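Glycosyl hydrolase family 2, TIM barrel domain protein (Faecalibacterium prausnitzii A2-165, PDB 6ED2) probably hydrolyses beta-D-glucuronides to release glucuronic acid, as a gut bacterial beta-glucuronidase of glycosyl hydrolase family 2. Local coordinates at residues 28-33 against 359-364; 585-588 against 592-595. All blocks are in the same frame, centred on the assembly; numbering follows the deposited sequence.

Contact 1: 28-33 against 359-364; sequences LLYPRA and YAEEIY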
ATOM      1  N   LEU A  28     -20.014 -33.941 -24.715  1.00 30.43           N
ATOM      2  CA  LEU A  28     -19.532 -32.802 -23.941  1.00 34.00           C
ATOM      3  C   LEU A  28     -20.685 -31.989 -23.353  1.00 28.82           C
ATOM      4  O   LEU A  28     -20.486 -30.844 -22.924  1.00 27.79           O
ATOM      5  CB  LEU A  28     -18.612 -31.932 -24.812  1.00 32.82           C
ATOM      6  CG  LEU A  28     -17.229 -32.557 -25.026  1.00 35.60           C
ATOM      7  CD1 LEU A  28     -17.267 -33.613 -26.095  1.00 41.04           C
ATOM      8  CD2 LEU A  28     -16.206 -31.508 -25.386  1.00 34.39           C
ATOM      9  N   LEU A  29     -21.889 -32.548 -23.350  1.00 26.16           N
ATOM     10  CA  LEU A  29     -23.020 -31.922 -22.680  1.00 29.83           C
ATOM     11  C   LEU A  29     -22.751 -31.737 -21.184  1.00 28.89           C
ATOM     12  O   LEU A  29     -22.198 -32.615 -20.515  1.00 29.35           O
ATOM     13  CB  LEU A  29     -24.270 -32.776 -22.887  1.00 30.30           C
ATOM     14  CG  LEU A  29     -24.759 -32.867 -24.334  1.00 27.40           C
ATOM     15  CD1 LEU A  29     -25.963 -33.806 -24.455  1.00 25.13           C
ATOM     16  CD2 LEU A  29     -25.094 -31.465 -24.849  1.00 28.31           C
ATOM     17  N   TYR A  30     -23.143 -30.591 -20.660  1.00 27.67           N
ATOM     18  CA  TYR A  30     -23.008 -30.361 -19.235  1.00 31.33           C
ATOM     19  C   TYR A  30     -23.843 -31.389 -18.469  1.00 30.43           C
ATOM     20  O   TYR A  30     -25.012 -31.616 -18.823  1.00 28.26           O
ATOM     21  CB  TYR A  30     -23.455 -28.945 -18.869  1.00 30.27           C
ATOM     22  CG  TYR A  30     -23.023 -28.573 -17.474  1.00 35.28           C
ATOM     23  CD1 TYR A  30     -21.700 -28.264 -17.205  1.00 34.27           C
ATOM     24  CD2 TYR A  30     -23.919 -28.587 -16.420  1.00 35.61           C
ATOM     25  CE1 TYR A  30     -21.290 -27.935 -15.937  1.00 31.13           C
ATOM     26  CE2 TYR A  30     -23.514 -28.261 -15.145  1.00 32.55           C
ATOM     27  CZ  TYR A  30     -22.205 -27.939 -14.914  1.00 32.67           C
ATOM     28  OH  TYR A  30     -21.785 -27.621 -13.653  1.00 36.29           O
ATOM     29  N   PRO A  31     -23.296 -32.013 -17.423  1.00 29.56           N
ATOM     30  CA  PRO A  31     -24.046 -33.057 -16.710  1.00 30.53           C
ATOM     31  C   PRO A  31     -25.312 -32.497 -16.082  1.00 30.65           C
ATOM     32  O   PRO A  31     -25.324 -31.391 -15.538  1.00 31.61           O
ATOM     33  CB  PRO A  31     -23.057 -33.546 -15.647  1.00 29.54           C
ATOM     34  CG  PRO A  31     -21.719 -33.106 -16.123  1.00 30.86           C
ATOM     35  CD  PRO A  31     -21.953 -31.815 -16.852  1.00 29.54           C
ATOM     36  N   ARG A  32     -26.397 -33.260 -16.194  1.00 31.01           N
ATOM     37  CA  ARG A  32     -27.710 -32.811 -15.749  1.00 30.68           C
ATOM     38  C   ARG A  32     -28.418 -33.944 -15.019  1.00 35.87           C
ATOM     39  O   ARG A  32     -28.300 -35.115 -15.401  1.00 27.24           O
ATOM     40  CB  ARG A  32     -28.585 -32.330 -16.923  1.00 33.42           C
ATOM     41  CG  ARG A  32     -28.069 -31.098 -17.677  1.00 36.89           C
ATOM     42  CD  ARG A  32     -28.313 -29.788 -16.921  1.00 38.56           C
ATOM     43  NE  ARG A  32     -27.908 -28.630 -17.720  1.00 45.38           N
ATOM     44  CZ  ARG A  32     -27.491 -27.474 -17.207  1.00 49.36           C
ATOM     45  NH1 ARG A  32     -27.424 -27.307 -15.888  1.00 45.39           N
ATOM     46  NH2 ARG A  32     -27.138 -26.478 -18.014  1.00 51.87           N
ATOM     47  N   ALA A  33     -29.128 -33.591 -13.948  1.00 34.99           N
ATOM     48  CA  ALA A  33     -30.113 -34.487 -13.361  1.00 31.71           C
ATOM     49  C   ALA A  33     -31.413 -34.334 -14.139  1.00 28.64           C
ATOM     50  O   ALA A  33     -31.888 -33.212 -14.354  1.00 26.66           O
ATOM     51  CB  ALA A  33     -30.334 -34.163 -11.879  1.00 29.71           C
ATOM     52  N   TYR A 359     -13.058 -21.666 -20.603  1.00 25.29           N
ATOM     53  CA  TYR A 359     -13.327 -21.512 -19.182  1.00 26.52           C
ATOM     54  C   TYR A 359     -14.264 -22.622 -18.705  1.00 29.13           C
ATOM     55  O   TYR A 359     -14.816 -23.383 -19.505  1.00 25.76           O
ATOM     56  CB  TYR A 359     -13.944 -20.139 -18.902  1.00 22.80           C
ATOM     57  CG  TYR A 359     -12.994 -18.963 -19.030  1.00 21.82           C
ATOM     58  CD1 TYR A 359     -11.631 -19.156 -19.203  1.00 23.24           C
ATOM     59  CD2 TYR A 359     -13.471 -17.660 -18.965  1.00 21.43           C
ATOM     60  CE1 TYR A 359     -10.760 -18.075 -19.312  1.00 25.76           C
ATOM     61  CE2 TYR A 359     -12.617 -16.568 -19.066  1.00 22.90           C
ATOM     62  CZ  TYR A 359     -11.265 -16.779 -19.235  1.00 27.79           C
ATOM     63  OH  TYR A 359     -10.418 -15.698 -19.336  1.00 24.23           O
ATOM     64  N   ALA A 360     -14.459 -22.695 -17.383  1.00 26.00           N
ATOM     65  CA  ALA A 360     -15.476 -23.582 -16.826  1.00 26.48           C
ATOM     66  C   ALA A 360     -16.834 -23.256 -17.425  1.00 23.40           C
ATOM     67  O   ALA A 360     -17.174 -22.089 -17.623  1.00 23.30           O
ATOM     68  CB  ALA A 360     -15.546 -23.453 -15.301  1.00 26.51           C
ATOM     69  N   GLU A 361     -17.615 -24.305 -17.708  1.00 22.30           N
ATOM     70  CA  GLU A 361     -18.936 -24.130 -18.306  1.00 22.07           C
ATOM     71  C   GLU A 361     -19.785 -23.134 -17.526  1.00 27.31           C
ATOM     72  O   GLU A 361     -20.559 -22.374 -18.123  1.00 27.50           O
ATOM     73  CB  GLU A 361     -19.663 -25.482 -18.393  1.00 26.18           C
ATOM     74  CG  GLU A 361     -19.020 -26.548 -19.299  1.00 23.79           C
ATOM     75  CD  GLU A 361     -18.037 -27.480 -18.584  1.00 29.17           C
ATOM     76  OE1 GLU A 361     -17.239 -27.006 -17.735  1.00 25.51           O
ATOM     77  OE2 GLU A 361     -18.046 -28.702 -18.886  1.00 29.38           O
ATOM     78  N   GLU A 362     -19.661 -23.130 -16.187  1.00 22.40           N
ATOM     79  CA  GLU A 362     -20.512 -22.284 -15.348  1.00 23.43           C
ATOM     80  C   GLU A 362     -20.377 -20.800 -15.686  1.00 22.77           C
ATOM     81  O   GLU A 362     -21.340 -20.039 -15.538  1.00 28.74           O
ATOM     82  CB  GLU A 362     -20.173 -22.528 -13.870  1.00 23.79           C
ATOM     83  CG  GLU A 362     -20.633 -23.891 -13.359  1.00 19.92           C
ATOM     84  CD  GLU A 362     -19.664 -25.023 -13.647  1.00 29.06           C
ATOM     85  OE1 GLU A 362     -18.775 -24.909 -14.542  1.00 28.24           O
ATOM     86  OE2 GLU A 362     -19.801 -26.055 -12.960  1.00 31.90           O
ATOM     87  N   ILE A 363     -19.201 -20.363 -16.141  1.00 26.36           N
ATOM     88  CA  ILE A 363     -19.037 -18.960 -16.527  1.00 27.57           C
ATOM     89  C   ILE A 363     -19.855 -18.633 -17.783  1.00 27.18           C
ATOM     90  O   ILE A 363     -20.440 -17.548 -17.889  1.00 25.97           O
ATOM     91  CB  ILE A 363     -17.537 -18.647 -16.699  1.00 29.80           C
ATOM     92  CG1 ILE A 363     -16.842 -18.718 -15.332  1.00 25.82           C
ATOM     93  CG2 ILE A 363     -17.320 -17.281 -17.366  1.00 24.97           C
ATOM     94  CD1 ILE A 363     -15.338 -18.791 -15.406  1.00 30.81           C
ATOM     95  N   TYR A 364     -19.919 -19.558 -18.755  1.00 26.66           N
ATOM     96  CA  TYR A 364     -20.757 -19.329 -19.935  1.00 26.35           C
ATOM     97  C   TYR A 364     -22.229 -19.346 -19.564  1.00 28.07           C
ATOM     98  O   TYR A 364     -23.030 -18.571 -20.112  1.00 24.47           O
ATOM     99  CB  TYR A 364     -20.508 -20.391 -21.017  1.00 25.46           C
ATOM    100  CG  TYR A 364     -19.066 -20.552 -21.448  1.00 25.35           C
ATOM    101  CD1 TYR A 364     -18.621 -20.023 -22.664  1.00 20.30           C
ATOM    102  CD2 TYR A 364     -18.151 -21.236 -20.646  1.00 20.07           C
ATOM    103  CE1 TYR A 364     -17.281 -20.169 -23.069  1.00 22.54           C
ATOM    104  CE2 TYR A 364     -16.825 -21.382 -21.032  1.00 26.12           C
ATOM    105  CZ  TYR A 364     -16.396 -20.854 -22.262  1.00 24.15           C
ATOM    106  OH  TYR A 364     -15.084 -20.997 -22.647  1.00 22.36           O
TER
HETATM  107  O   HOH W   1     -20.146 -29.633 -20.403  1.00 28.82           O
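Y30 reaches across from the 28-33 loop to lie beside E361 and end on E362. Its CB already points at the helix, and with CG anti to the backbone N (chi1 -166°) the ring continues in that direction. Beyond CG, Y30 CD1 comes obliquely up against the aliphatic root of E361, 3.6 Å from E361 CB, with E361 CG slightly farther. Y30 CE1 touches the same methylene, 3.8 Å from E361 CB, and has E362 OE2 at the same distance. Past CZ, Y30 OH donates a short hydrogen bond to E362 OE2 at 2.6 Å. The phenol comes from above the carboxylate plane, 62° out of it, and ring and carboxylate stand nearly perpendicular, 84° apart. A bend at chi2 of E362 brings its acid group round to the phenol.

The contact joins two domains of the glycosyl hydrolase family 2 architecture: 28-33 leads into strand 38-51 of the N-terminal beta domain, while helix 361-370 is the crossover between parallel strands 351-353 and 373-377 of the TIM barrel. W201 of strand 200-205 also packs on Y30, and Y291 OH bonds its carbonyl.

P31 CD sits 3.4 Å above the plane of the Y30 ring, offset toward the rim, and CD2 of Y30 lies over the guanidinium face of R32. A water-mediated link runs alongside: one water donates to L28 O at 2.8 Å and also to E361 OE2 at 2.8 Å, tying the loop backbone to the acid. Long, weak ion pairs to R113 and R426 approach the two oxygens of E361, and their positive charge would probably help keep this buried carboxylate ionised.

Contact 2: 585-588 against 592-595; sequences FQTT and LRVD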
ATOM      1  N   PHE A 585      -3.604 -10.785 -11.990  1.00 25.54           N
ATOM      2  CA  PHE A 585      -3.568 -12.240 -12.019  1.00 25.87           C
ATOM      3  C   PHE A 585      -2.125 -12.689 -11.898  1.00 28.59           C
ATOM      4  O   PHE A 585      -1.191 -11.900 -12.084  1.00 27.15           O
ATOM      5  CB  PHE A 585      -4.214 -12.808 -13.302  1.00 26.42           C
ATOM      6  CG  PHE A 585      -3.512 -12.399 -14.590  1.00 25.77           C
ATOM      7  CD1 PHE A 585      -2.504 -13.185 -15.129  1.00 26.46           C
ATOM      8  CD2 PHE A 585      -3.875 -11.239 -15.262  1.00 24.92           C
ATOM      9  CE1 PHE A 585      -1.855 -12.811 -16.305  1.00 26.32           C
ATOM     10  CE2 PHE A 585      -3.235 -10.859 -16.450  1.00 26.60           C
ATOM     11  CZ  PHE A 585      -2.227 -11.651 -16.975  1.00 21.77           C
ATOM     12  N   GLN A 586      -1.953 -13.978 -11.605  1.00 25.37           N
ATOM     13  CA  GLN A 586      -0.641 -14.532 -11.303  1.00 25.96           C
ATOM     14  C   GLN A 586       0.102 -14.948 -12.573  1.00 28.71           C
ATOM     15  O   GLN A 586      -0.469 -15.573 -13.476  1.00 26.03           O
ATOM     16  CB  GLN A 586      -0.760 -15.742 -10.377  1.00 22.81           C
ATOM     17  CG  GLN A 586       0.543 -16.055  -9.673  1.00 24.63           C
ATOM     18  CD  GLN A 586       0.975 -14.887  -8.814  1.00 36.27           C
ATOM     19  OE1 GLN A 586       0.174 -14.352  -8.047  1.00 35.77           O
ATOM     20  NE2 GLN A 586       2.224 -14.449  -8.969  1.00 32.16           N
ATOM     21  N   THR A 587       1.384 -14.628 -12.607  1.00 24.63           N
ATOM     22  CA  THR A 587       2.336 -15.022 -13.642  1.00 31.07           C
ATOM     23  C   THR A 587       3.483 -15.760 -12.971  1.00 30.08           C
ATOM     24  O   THR A 587       3.565 -15.832 -11.746  1.00 32.04           O
ATOM     25  CB  THR A 587       2.875 -13.801 -14.395  1.00 32.80           C
ATOM     26  OG1 THR A 587       3.712 -13.041 -13.506  1.00 31.73           O
ATOM     27  CG2 THR A 587       1.725 -12.914 -14.893  1.00 27.91           C
ATOM     28  N   THR A 588       4.395 -16.286 -13.778  1.00 31.74           N
ATOM     29  CA  THR A 588       5.646 -16.778 -13.225  1.00 34.72           C
ATOM     30  C   THR A 588       6.448 -15.620 -12.635  1.00 31.70           C
ATOM     31  O   THR A 588       6.195 -14.448 -12.929  1.00 32.25           O
ATOM     32  CB  THR A 588       6.467 -17.480 -14.306  1.00 38.63           C
ATOM     33  OG1 THR A 588       6.623 -16.586 -15.410  1.00 39.08           O
ATOM     34  CG2 THR A 588       5.743 -18.732 -14.789  1.00 37.76           C
ATOM     35  N   LEU A 592      10.027  -8.319 -14.181  1.00 30.34           N
ATOM     36  CA  LEU A 592       8.996  -7.505 -14.816  1.00 37.73           C
ATOM     37  C   LEU A 592       7.629  -7.636 -14.160  1.00 35.59           C
ATOM     38  O   LEU A 592       6.701  -6.930 -14.564  1.00 34.55           O
ATOM     39  CB  LEU A 592       8.850  -7.902 -16.282  1.00 34.54           C
ATOM     40  CG  LEU A 592      10.020  -7.523 -17.171  1.00 47.04           C
ATOM     41  CD1 LEU A 592       9.907  -8.283 -18.484  1.00 44.02           C
ATOM     42  CD2 LEU A 592       9.959  -6.034 -17.398  1.00 43.70           C
ATOM     43  N   ARG A 593       7.479  -8.535 -13.192  1.00 34.65           N
ATOM     44  CA  ARG A 593       6.172  -8.939 -12.683  1.00 34.69           C
ATOM     45  C   ARG A 593       6.154  -8.708 -11.171  1.00 34.66           C
ATOM     46  O   ARG A 593       6.759  -9.463 -10.399  1.00 31.31           O
ATOM     47  CB  ARG A 593       5.888 -10.390 -13.065  1.00 31.09           C
ATOM     48  CG  ARG A 593       5.588 -10.568 -14.561  1.00 31.71           C
ATOM     49  CD  ARG A 593       4.239  -9.922 -14.922  1.00 40.87           C
ATOM     50  NE  ARG A 593       3.945  -9.942 -16.360  1.00 43.26           N
ATOM     51  CZ  ARG A 593       4.107  -8.891 -17.162  1.00 43.85           C
ATOM     52  NH1 ARG A 593       4.572  -7.743 -16.659  1.00 40.18           N
ATOM     53  NH2 ARG A 593       3.811  -8.979 -18.460  1.00 38.01           N
ATOM     54  N   VAL A 594       5.460  -7.653 -10.752  1.00 31.42           N
ATOM     55  CA  VAL A 594       5.364  -7.301  -9.341  1.00 30.28           C
ATOM     56  C   VAL A 594       4.277  -8.158  -8.704  1.00 31.92           C
ATOM     57  O   VAL A 594       3.114  -7.739  -8.614  1.00 27.07           O
ATOM     58  CB  VAL A 594       5.088  -5.795  -9.184  1.00 32.99           C
ATOM     59  CG1 VAL A 594       4.982  -5.411  -7.712  1.00 31.67           C
ATOM     60  CG2 VAL A 594       6.198  -4.984  -9.873  1.00 27.09           C
ATOM     61  N   ASP A 595       4.649  -9.368  -8.277  1.00 33.85           N
ATOM     62  CA  ASP A 595       3.703 -10.393  -7.822  1.00 35.31           C
ATOM     63  C   ASP A 595       2.586 -10.592  -8.856  1.00 35.53           C
ATOM     64  O   ASP A 595       1.418 -10.256  -8.644  1.00 35.47           O
ATOM     65  CB  ASP A 595       3.122 -10.037  -6.447  1.00 31.39           C
ATOM     66  CG  ASP A 595       2.275 -11.173  -5.852  1.00 40.51           C
ATOM     67  OD1 ASP A 595       2.348 -12.322  -6.369  1.00 39.34           O
ATOM     68  OD2 ASP A 595       1.539 -10.915  -4.866  1.00 43.31           O
TER
HETATM   69  O   HOH W   2      -1.053 -11.995  -8.264  1.00 38.89           O
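Segments 585-588 and 592-595 face each other as two irregular arms of one loop, with Q586 CA 6.9 Å from D595 CA and T587 opposite R593. This is the long excursion after strand 574-580 of the TIM barrel, and in its second arm V594 is the centre of an inverse gamma turn. Across the gap T587 meets the bent aliphatic chain of R593 at about a right angle: T587 OG1 lies 3.3 Å from R593 CG, and CG2 rests near CD and NE, oblique to the guanidinium. With OG1 set between backbone N and carbonyl carbon (chi1 69°), the hydroxyl also donates to the next carbonyl, T588 O, at 2.9 Å. The charged end of R593 turns elsewhere, into a salt bridge with D189 and a hydrogen bond with Y501, and a formate, probably from the crystallisation liquor, lies beside it.

At the other end the amide of Q586 and the carboxylate of D595 are inclined by 35°, joined by a weak bond of 3.4 Å from Q586 NE2 to D595 OD1. The stronger partner of this aspartate is K546 of the second subunit, which forms a salt bridge to OD1, so the loop takes part in a subunit interface. A water lies between the arms, 2.7 Å from Q586 OE1 and 3.0 Å from D595 O.

Overall arrangement
Contacts 1 and 2 both draw on segments that follow strands of one barrel. Their centres are about 30 Å apart, their nearest atoms about 9 Å, and they do not touch. The barrel relates them: strand 312-320 pairs with both 351-353, which leads to 359-364, and 574-580, which leads to 585-588. Just past it, E323 bonds A360 N and D324 bonds Q586 N. In TIM-barrel hydrolases such loops after the strands ordinarily surround the active site. The magnesium site formed by T239 and E241 lies away from both contacts.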